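PDB 3C7T: ecdysteroid-phosphate phosphatase from Bombyx mori, which dephosphorylates inactive ecdysteroid phosphates, above all ecdysone 22-phosphate, to release the active moulting hormones, and also has protein tyrosine phosphatase activity. Local coordinates for the interface of chains A and B. Coordinates in Å, arbitrary orientation; residue numbers count along the deposited sequence, not the author numbering. Chains: chain A/B, Ecdysteroid-phosphate phosphatase.

Contact 1: the interface of chains A and B. Residues chain A 36-38, 255-256; chain B 246-249.
One face of the A:Arg255 guanidinium rests on the tip of the B:Pro247 ring, the two side chains crossing obliquely, in a tail-and-loop patch of the homodimer formed by the PGM-like domain, a branch 1 histidine phosphatase. B:Pro247 CG sits 3.4 Å above the plane of the A:Arg255 guanidinium, towards its rim, while B:Pro247 CB packs by A:Arg255 CG. Two bonds within chain A pin the flat group. A:Arg255 NH2 gives a hydrogen bond to the backbone O of A:Lys36, which lies in the guanidinium plane, although the donor is tilted from the carbonyl plane. A:Arg255 NE makes a salt bridge to OD1 of A:Asp37 at 2.9 Å, reaching that oxygen on its anti side and somewhat out of the carboxylate plane. A:Asp37 has CG anti to the backbone N (chi1 -168°), which lays its carboxylate over the backbone of B:Ser248. The other oxygen of A:Asp37, OD2, accepts the amide N of B:Ile249 through the syn lone pair at 3.1 Å, a bent bond (139° at H). The carbonyl O of B:Pro247 is capped by the amide N of A:Leu38 at 2.8 Å, a straighter bond (160° at H). The A:Leu38 side chain meets B:Pro246 at about a right angle, with A:Leu38 CD2 3.8 Å from ring carbon CD of B:Pro246. Near the backbone where A:Arg255 runs into A:Phe256, water 1 joins the amide N of A:Phe256 to the backbone N of B:Ser248.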
ATOM      1  N   LYS A  36      -1.152   9.867  13.812  1.00 20.97           N
ATOM      2  CA  LYS A  36      -2.252  10.706  13.374  1.00 20.63           C
ATOM      3  C   LYS A  36      -2.757  10.420  11.950  1.00 19.90           C
ATOM      4  O   LYS A  36      -3.606  11.156  11.436  1.00 19.93           O
ATOM      5  CB  LYS A  36      -1.862  12.174  13.534  1.00 21.20           C
ATOM      6  CG  LYS A  36      -1.635  12.485  15.028  1.00 22.67           C
ATOM      7  CD  LYS A  36      -1.982  13.872  15.396  1.00 26.08           C
ATOM      8  CE  LYS A  36      -1.734  14.062  16.869  1.00 27.70           C
ATOM      9  NZ  LYS A  36      -1.333  15.478  17.088  1.00 31.95           N
ATOM     10  N   ASP A  37      -2.220   9.367  11.337  1.00 19.00           N
ATOM     11  CA  ASP A  37      -2.616   8.977   9.983  1.00 18.79           C
ATOM     12  C   ASP A  37      -2.417   7.485   9.856  1.00 17.71           C
ATOM     13  O   ASP A  37      -1.466   6.950  10.424  1.00 17.80           O
ATOM     14  CB  ASP A  37      -1.734   9.699   8.949  1.00 18.87           C
ATOM     15  CG  ASP A  37      -2.282   9.563   7.510  1.00 19.26           C
ATOM     16  OD1 ASP A  37      -3.187  10.334   7.143  1.00 18.58           O
ATOM     17  OD2 ASP A  37      -1.784   8.700   6.754  1.00 22.33           O
ATOM     18  N   LEU A  38      -3.279   6.810   9.091  1.00 17.78           N
ATOM     19  CA  LEU A  38      -3.160   5.343   8.974  1.00 17.13           C
ATOM     20  C   LEU A  38      -1.912   4.896   8.249  1.00 17.31           C
ATOM     21  O   LEU A  38      -1.470   3.776   8.447  1.00 17.54           O
ATOM     22  CB  LEU A  38      -4.380   4.709   8.309  1.00 16.64           C
ATOM     23  CG  LEU A  38      -5.696   4.899   9.027  1.00 16.04           C
ATOM     24  CD1 LEU A  38      -6.771   4.289   8.121  1.00 16.03           C
ATOM     25  CD2 LEU A  38      -5.652   4.201  10.400  1.00 14.99           C
ATOM     26  N   ARG A 255      -5.964  12.723   1.916  1.00 22.99           N
ATOM     27  CA  ARG A 255      -6.422  12.561   3.283  1.00 22.14           C
ATOM     28  C   ARG A 255      -7.857  13.106   3.425  1.00 21.67           C
ATOM     29  O   ARG A 255      -8.127  14.258   3.084  1.00 22.13           O
ATOM     30  CB  ARG A 255      -5.428  13.287   4.203  1.00 23.23           C
ATOM     31  CG  ARG A 255      -5.409  12.845   5.614  1.00 24.76           C
ATOM     32  CD  ARG A 255      -4.105  13.329   6.303  1.00 28.12           C
ATOM     33  NE  ARG A 255      -4.091  13.044   7.740  1.00 32.89           N
ATOM     34  CZ  ARG A 255      -4.534  13.874   8.681  1.00 34.72           C
ATOM     35  NH1 ARG A 255      -5.034  15.056   8.356  1.00 36.99           N
ATOM     36  NH2 ARG A 255      -4.482  13.528   9.959  1.00 36.00           N
ATOM     37  N   PHE A 256      -8.774  12.269   3.907  1.00 20.68           N
ATOM     38  CA  PHE A 256     -10.174  12.653   4.049  1.00 21.48           C
ATOM     39  C   PHE A 256     -10.386  13.504   5.308  1.00 22.31           C
ATOM     40  O   PHE A 256      -9.781  13.217   6.354  1.00 22.78           O
ATOM     41  CB  PHE A 256     -11.064  11.408   4.131  1.00 21.77           C
ATOM     42  CG  PHE A 256     -12.518  11.715   4.284  1.00 21.15           C
ATOM     43  CD1 PHE A 256     -13.165  12.515   3.355  1.00 22.35           C
ATOM     44  CD2 PHE A 256     -13.245  11.172   5.326  1.00 20.35           C
ATOM     45  CE1 PHE A 256     -14.490  12.791   3.472  1.00 22.76           C
ATOM     46  CE2 PHE A 256     -14.592  11.431   5.446  1.00 20.88           C
ATOM     47  CZ  PHE A 256     -15.220  12.254   4.533  1.00 24.05           C
TER
ATOM     48  N   PRO B 246      -7.723   7.298  12.596  1.00 22.02           N
ATOM     49  CA  PRO B 246      -7.312   8.428  11.765  1.00 21.70           C
ATOM     50  C   PRO B 246      -7.595   8.241  10.262  1.00 20.64           C
ATOM     51  O   PRO B 246      -7.855   7.113   9.789  1.00 19.53           O
ATOM     52  CB  PRO B 246      -5.788   8.533  11.997  1.00 22.21           C
ATOM     53  CG  PRO B 246      -5.414   7.481  12.982  1.00 22.63           C
ATOM     54  CD  PRO B 246      -6.576   6.567  13.161  1.00 22.93           C
ATOM     55  N   PRO B 247      -7.556   9.339   9.500  1.00 20.18           N
ATOM     56  CA  PRO B 247      -7.612   9.239   8.032  1.00 19.27           C
ATOM     57  C   PRO B 247      -6.276   8.745   7.503  1.00 19.05           C
ATOM     58  O   PRO B 247      -5.417   8.397   8.292  1.00 18.27           O
ATOM     59  CB  PRO B 247      -7.859  10.686   7.598  1.00 19.87           C
ATOM     60  CG  PRO B 247      -7.253  11.500   8.697  1.00 20.81           C
ATOM     61  CD  PRO B 247      -7.493  10.740   9.957  1.00 20.71           C
ATOM     62  N   SER B 248      -6.108   8.737   6.181  1.00 18.21           N
ATOM     63  CA  SER B 248      -4.919   8.155   5.567  1.00 18.64           C
ATOM     64  C   SER B 248      -4.518   8.968   4.358  1.00 19.49           C
ATOM     65  O   SER B 248      -5.392   9.588   3.726  1.00 20.19           O
ATOM     66  CB  SER B 248      -5.245   6.726   5.114  1.00 19.99           C
ATOM     67  OG  SER B 248      -4.091   6.064   4.622  1.00 22.67           O
ATOM     68  N   ILE B 249      -3.222   8.933   4.018  1.00 18.68           N
ATOM     69  CA  ILE B 249      -2.694   9.525   2.785  1.00 18.70           C
ATOM     70  C   ILE B 249      -1.512   8.673   2.303  1.00 19.11           C
ATOM     71  O   ILE B 249      -0.673   8.258   3.105  1.00 19.32           O
ATOM     72  CB  ILE B 249      -2.227  11.021   2.961  1.00 18.83           C
ATOM     73  CG1 ILE B 249      -1.501  11.523   1.698  1.00 19.30           C
ATOM     74  CG2 ILE B 249      -1.261  11.157   4.144  1.00 18.98           C
ATOM     75  CD1 ILE B 249      -1.373  13.034   1.611  1.00 23.93           C
TER
HETATM   76  O   HOH W   1      -8.562   9.453   4.621  1.00 19.50           O

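Contact 2: the interface of chains A and B. Residues chain A 196-197, 225-226, 229-231; chain B 256, 260-261.
With CG anti to the backbone N (chi1 179°), B:Phe256 holds its ring out from the crossing chain and lays one face against chain A. B:Leu261 turns CG anti to the carbonyl carbon (chi1 -59°), which brings both its methyls to the same surface. On the face of the B:Phe256 ring, A:Ala229 CB stands above the inner end, 3.7 Å from B:Phe256 CG. A:Leu196 comes tip to tip from the helix and sets CD2 above the outer end, 3.8 Å from B:Phe256 CZ. A:Val225 runs alongside, pointing the same way, with CG1 3.5 Å from B:Phe256 CE1; A:Pro226 crosses at about a right angle, its CD 3.7 Å from B:Phe256 CB. The backbone O of A:Leu230 lies at the ring edge across from A:Val225, 3.3 Å from B:Phe256 CE2. Further along, B:Leu261 CD2 touches A:Leu196 CB and the carboxylate OD1 of A:Asp197, a carbon-oxygen contact and not a bond, while B:Leu261 CD1 is 3.9 Å from A:Gly231 CA. Polar bonds across are absent, so the grip rests on apolar packing. An alanine in place of B:Phe256 would probably leave a gap among A:Val225, A:Ala229 and A:Leu196 and weaken the hold on the tail. The socket joins the start of helix 193-204, just after the catalytic A:His192, to the loop following the tungstate-binding A:Lys224 and to the start of strand 230-235; the tail of chain B, with its 3-10 helix 258-261, docks there beside the active site.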
ATOM      1  N   LEU A 196      21.063   1.249  -7.691  1.00 22.26           N
ATOM      2  CA  LEU A 196      20.876   0.397  -8.859  1.00 23.46           C
ATOM      3  C   LEU A 196      21.982   0.627  -9.890  1.00 24.10           C
ATOM      4  O   LEU A 196      22.626  -0.337 -10.326  1.00 24.67           O
ATOM      5  CB  LEU A 196      19.482   0.582  -9.477  1.00 22.71           C
ATOM      6  CG  LEU A 196      18.331  -0.164  -8.771  1.00 23.85           C
ATOM      7  CD1 LEU A 196      18.059   0.335  -7.341  1.00 24.71           C
ATOM      8  CD2 LEU A 196      17.051  -0.047  -9.616  1.00 21.59           C
ATOM      9  N   ASP A 197      22.224   1.889 -10.254  1.00 24.87           N
ATOM     10  CA  ASP A 197      23.363   2.237 -11.132  1.00 26.45           C
ATOM     11  C   ASP A 197      24.739   1.926 -10.510  1.00 25.64           C
ATOM     12  O   ASP A 197      25.674   1.536 -11.224  1.00 26.21           O
ATOM     13  CB  ASP A 197      23.307   3.703 -11.563  1.00 27.39           C
ATOM     14  CG  ASP A 197      22.434   3.920 -12.794  1.00 31.98           C
ATOM     15  OD1 ASP A 197      21.877   2.937 -13.332  1.00 36.26           O
ATOM     16  OD2 ASP A 197      22.324   5.090 -13.240  1.00 38.46           O
ATOM     17  N   VAL A 225      14.651   6.454  -9.976  1.00 20.63           N
ATOM     18  CA  VAL A 225      13.890   5.210 -10.108  1.00 21.18           C
ATOM     19  C   VAL A 225      12.781   5.198  -9.030  1.00 20.89           C
ATOM     20  O   VAL A 225      12.948   5.809  -7.966  1.00 21.16           O
ATOM     21  CB  VAL A 225      14.797   3.967 -10.014  1.00 21.91           C
ATOM     22  CG1 VAL A 225      15.876   4.009 -11.128  1.00 20.53           C
ATOM     23  CG2 VAL A 225      15.436   3.840  -8.644  1.00 20.30           C
ATOM     24  N   PRO A 226      11.653   4.524  -9.308  1.00 21.07           N
ATOM     25  CA  PRO A 226      10.522   4.485  -8.364  1.00 20.37           C
ATOM     26  C   PRO A 226      10.843   3.836  -7.015  1.00 19.15           C
ATOM     27  O   PRO A 226      11.834   3.120  -6.884  1.00 18.98           O
ATOM     28  CB  PRO A 226       9.499   3.628  -9.106  1.00 21.64           C
ATOM     29  CG  PRO A 226       9.869   3.774 -10.568  1.00 21.35           C
ATOM     30  CD  PRO A 226      11.345   3.802 -10.553  1.00 21.13           C
ATOM     31  N   ALA A 229      12.042   0.184  -6.704  1.00 18.68           N
ATOM     32  CA  ALA A 229      12.557  -0.234  -8.012  1.00 18.74           C
ATOM     33  C   ALA A 229      13.631  -1.312  -7.798  1.00 18.93           C
ATOM     34  O   ALA A 229      14.513  -1.168  -6.952  1.00 18.12           O
ATOM     35  CB  ALA A 229      13.127   0.912  -8.758  1.00 19.89           C
ATOM     36  N   LEU A 230      13.522  -2.381  -8.573  1.00 19.51           N
ATOM     37  CA  LEU A 230      14.386  -3.538  -8.428  1.00 19.13           C
ATOM     38  C   LEU A 230      15.222  -3.713  -9.686  1.00 19.98           C
ATOM     39  O   LEU A 230      14.703  -3.772 -10.810  1.00 19.86           O
ATOM     40  CB  LEU A 230      13.550  -4.803  -8.169  1.00 20.15           C
ATOM     41  CG  LEU A 230      14.318  -6.109  -7.983  1.00 20.31           C
ATOM     42  CD1 LEU A 230      15.128  -6.165  -6.679  1.00 20.76           C
ATOM     43  CD2 LEU A 230      13.368  -7.309  -8.060  1.00 21.68           C
ATOM     44  N   GLY A 231      16.531  -3.765  -9.473  1.00 20.82           N
ATOM     45  CA  GLY A 231      17.472  -4.038 -10.541  1.00 21.50           C
ATOM     46  C   GLY A 231      18.089  -5.401 -10.325  1.00 21.58           C
ATOM     47  O   GLY A 231      18.244  -5.849  -9.166  1.00 19.97           O
TER
ATOM     48  N   PHE B 256       8.945   0.842 -12.755  1.00 22.89           N
ATOM     49  CA  PHE B 256      10.329   0.844 -13.171  1.00 23.10           C
ATOM     50  C   PHE B 256      10.536  -0.020 -14.434  1.00 24.23           C
ATOM     51  O   PHE B 256       9.922  -1.098 -14.585  1.00 23.97           O
ATOM     52  CB  PHE B 256      11.238   0.378 -12.007  1.00 22.85           C
ATOM     53  CG  PHE B 256      12.697   0.323 -12.357  1.00 22.88           C
ATOM     54  CD1 PHE B 256      13.363   1.463 -12.785  1.00 23.58           C
ATOM     55  CD2 PHE B 256      13.420  -0.868 -12.229  1.00 23.28           C
ATOM     56  CE1 PHE B 256      14.710   1.425 -13.099  1.00 24.36           C
ATOM     57  CE2 PHE B 256      14.776  -0.919 -12.556  1.00 24.90           C
ATOM     58  CZ  PHE B 256      15.424   0.231 -12.990  1.00 23.83           C
ATOM     59  N   ILE B 260      16.510   0.548 -18.507  1.00 32.74           N
ATOM     60  CA  ILE B 260      17.274   1.795 -18.412  1.00 33.39           C
ATOM     61  C   ILE B 260      18.652   1.592 -17.773  1.00 33.73           C
ATOM     62  O   ILE B 260      19.517   2.450 -17.885  1.00 33.58           O
ATOM     63  CB  ILE B 260      16.519   2.929 -17.709  1.00 33.57           C
ATOM     64  CG1 ILE B 260      16.263   2.585 -16.243  1.00 33.77           C
ATOM     65  CG2 ILE B 260      15.236   3.276 -18.479  1.00 34.05           C
ATOM     66  CD1 ILE B 260      16.222   3.821 -15.360  1.00 37.76           C
ATOM     67  N   LEU B 261      18.845   0.452 -17.114  1.00 34.22           N
ATOM     68  CA  LEU B 261      20.153   0.089 -16.579  1.00 35.21           C
ATOM     69  C   LEU B 261      21.073  -0.366 -17.715  1.00 36.37           C
ATOM     70  O   LEU B 261      22.214  -0.760 -17.482  1.00 36.67           O
ATOM     71  CB  LEU B 261      20.002  -1.010 -15.528  1.00 34.84           C
ATOM     72  CG  LEU B 261      19.119  -0.696 -14.308  1.00 32.78           C
ATOM     73  CD1 LEU B 261      18.956  -1.931 -13.441  1.00 31.47           C
ATOM     74  CD2 LEU B 261      19.667   0.464 -13.473  1.00 31.62           C
TER

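Contacts 1 and 2 lie about 30 Å apart, centre to centre, and both belong to the exchange of C-terminal tails across the two-fold axis. The two tails pass each other at contact 1; that of chain B goes on to contact 2, that of chain A to its twin. A:Phe256 joins contact 1 chiefly through its backbone, its copy B:Phe256 contact 2 through the ring. Contact 2 is centred about 7 Å from active-site A:Arg11, and A:Leu196 and A:Val225 closely follow A:His192 and A:Lys224, so dimerisation may help support the catalytic centre, while contact 1 may help guide the crossing segment.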